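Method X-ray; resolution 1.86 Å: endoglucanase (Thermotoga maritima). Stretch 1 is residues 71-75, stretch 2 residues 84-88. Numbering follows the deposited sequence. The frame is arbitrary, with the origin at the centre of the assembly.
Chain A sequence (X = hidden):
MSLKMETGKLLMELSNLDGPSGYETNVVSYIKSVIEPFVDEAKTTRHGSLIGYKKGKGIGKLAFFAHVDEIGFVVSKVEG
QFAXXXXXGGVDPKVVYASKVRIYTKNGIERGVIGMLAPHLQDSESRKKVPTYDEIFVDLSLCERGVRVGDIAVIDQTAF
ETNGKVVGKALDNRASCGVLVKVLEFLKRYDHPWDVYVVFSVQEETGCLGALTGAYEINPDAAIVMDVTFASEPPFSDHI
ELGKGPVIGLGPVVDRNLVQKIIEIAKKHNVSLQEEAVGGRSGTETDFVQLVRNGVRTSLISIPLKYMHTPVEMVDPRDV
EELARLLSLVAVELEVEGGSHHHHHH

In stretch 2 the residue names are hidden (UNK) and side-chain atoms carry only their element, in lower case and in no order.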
# COMPACT_ATOMS: atom_id res chain seq x y z
N ILE A 71 8.69 2.09 -1.66
CA ILE A 71 9.99 2.08 -2.33
C ILE A 71 11.08 2.41 -1.33
O ILE A 71 10.93 3.08 -0.29
CB ILE A 71 10.02 3.04 -3.52
CG1 ILE A 71 9.94 4.48 -3.08
CG2 ILE A 71 8.89 2.70 -4.51
CD1 ILE A 71 11.21 5.25 -3.46
N GLY A 72 12.25 1.86 -1.66
CA GLY A 72 13.41 2.08 -0.81
C GLY A 72 14.67 1.96 -1.71
O GLY A 72 14.58 1.55 -2.89
N PHE A 73 15.77 2.35 -1.13
CA PHE A 73 17.08 2.29 -1.80
C PHE A 73 18.10 1.71 -0.83
O PHE A 73 17.97 1.82 0.39
CB PHE A 73 17.59 3.72 -2.15
CG PHE A 73 16.65 4.55 -2.97
CD1 PHE A 73 16.67 4.53 -4.34
CD2 PHE A 73 15.72 5.37 -2.32
CE1 PHE A 73 15.78 5.30 -5.09
CE2 PHE A 73 14.82 6.11 -3.07
CZ PHE A 73 14.85 6.11 -4.45
N VAL A 74 19.14 1.10 -1.39
CA VAL A 74 20.23 0.60 -0.56
C VAL A 74 21.52 1.29 -0.99
O VAL A 74 21.67 1.58 -2.19
CB VAL A 74 20.37 -0.95 -0.70
CG1 VAL A 74 20.60 -1.35 -2.15
CG2 VAL A 74 21.49 -1.42 0.21
N VAL A 75 22.40 1.62 -0.06
CA VAL A 75 23.67 2.25 -0.44
C VAL A 75 24.49 1.09 -1.09
O VAL A 75 24.68 0.07 -0.41
CB VAL A 75 24.41 2.80 0.77
CG1 VAL A 75 25.82 3.25 0.41
CG2 VAL A 75 23.61 4.00 1.34
N UNK A 84 26.42 5.95 -3.62
CA UNK A 84 25.47 5.63 -4.67
C UNK A 84 24.29 4.82 -4.10
O UNK A 84 24.54 3.98 -3.25
c UNK A 84 27.18 3.36 -9.67
c UNK A 84 26.16 4.76 -5.76
c UNK A 84 25.70 3.26 -7.73
c UNK A 84 25.10 4.21 -6.72
n UNK A 84 27.46 2.07 -9.50
n UNK A 84 27.73 4.06 -10.65
n UNK A 84 26.33 3.97 -8.84
N UNK A 85 23.07 5.11 -4.53
CA UNK A 85 21.90 4.39 -4.04
C UNK A 85 21.24 3.58 -5.16
O UNK A 85 21.10 4.14 -6.25
c UNK A 85 19.98 7.17 -2.02
c UNK A 85 20.81 5.36 -3.54
c UNK A 85 21.65 5.52 -1.18
c UNK A 85 21.19 6.30 -2.40
N UNK A 86 20.85 2.36 -4.89
CA UNK A 86 20.17 1.52 -5.86
C UNK A 86 18.78 1.16 -5.32
O UNK A 86 18.68 0.87 -4.14
c UNK A 86 22.93 -0.71 -7.42
c UNK A 86 20.96 0.19 -6.06
o UNK A 86 22.58 -1.86 -7.08
c UNK A 86 22.20 0.49 -6.88
o UNK A 86 23.88 -0.47 -8.20
N UNK A 87 17.75 1.17 -6.15
CA UNK A 87 16.43 0.79 -5.70
C UNK A 87 16.41 -0.62 -5.14
O UNK A 87 17.23 -1.48 -5.54
c UNK A 87 15.53 0.88 -6.92
c UNK A 87 16.34 1.54 -7.97
c UNK A 87 17.81 1.42 -7.59
N UNK A 88 15.56 -0.86 -4.13
CA UNK A 88 15.45 -2.20 -3.58
C UNK A 88 14.26 -2.93 -4.26
O UNK A 88 13.35 -2.23 -4.76
c UNK A 88 15.31 -2.31 -2.07
c UNK A 88 16.52 -1.69 -1.35
c UNK A 88 14.04 -1.67 -1.56
O HOH W 1 11.98 0.03 -4.31

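Position 84 carries seven side-chain atoms: three carbons in a row, a nitrogen, and then a carbon bearing two more nitrogens. The CA-to-CB bond points sideways and the end of the chain leads away from stretch 1; even the CB of residue 84, its nearest side-chain atom, is 6.2 Å from Val75 C, so the contact is left to the backbone: the CA of Val75 lies 3.4 Å from the O of residue 84 in a CA-H...O contact. The residue is Arg84, whose NE and NH2 are hydrogen-bonded elsewhere in the structure.

Position 85 has four side-chain carbons, forked at the second, and no polar atom. Its CB lies 3.9 Å from the CB of Phe73, and one tip of the fork comes within 3.5 Å of Val75 CG2. A fork one carbon beyond CB identifies Leu85, in the m,t rotamer; the tip that meets Val75 CG2 is Leu85 CD2. Its side chain shares a face of the sheet with that of Val75, and both residues are buried.

At position 86 three carbons end in two oxygens, an unbranched chain closed by a carboxylate. The CB is 4.2 Å from Val74 CG1, but the end of the chain leads away from stretch 1 and the residue is exposed. This is Glu86; its backbone pairs with Val74 in both directions, Glu86 O accepting from Val74 N at 2.8 Å and Glu86 N donating to Val74 O at 2.9 Å.

Position 87 shows three carbons that close a ring onto the backbone nitrogen, which is therefore without a hydrogen to donate. That nitrogen lies 4.0 Å from Phe73 CD1. The ring defines Pro87, with a C-gamma exo pucker. It falls at a non-hydrogen-bonded pair with Phe73, so the ladder does not call on the missing hydrogen.

Position 88 has three side-chain carbons, the first carrying the other two. One of these methyls is 4.0 Å from the CB of Val74. Branching at CB into two carbons gives Val88, in the m rotamer, and the methyl near Val74 is CG1.

The contact is an antiparallel pairing with the strand axes at 145° and 4.3 Å apart at closest approach. Besides the two bonds between Val74 and Glu86, Val88 N donates to Gly72 O at 2.9 Å. Water 1 adds a bridge there, accepting from Gly72 N at 3.2 Å and donating to Val88 O at 2.7 Å. Side chains reinforce this backbone frame: Leu85 packs with Phe73 and Val75, while Val74 meets Val88. Together the stretches bury 442 Å².

Stretch 2 (84-88) RLEPV
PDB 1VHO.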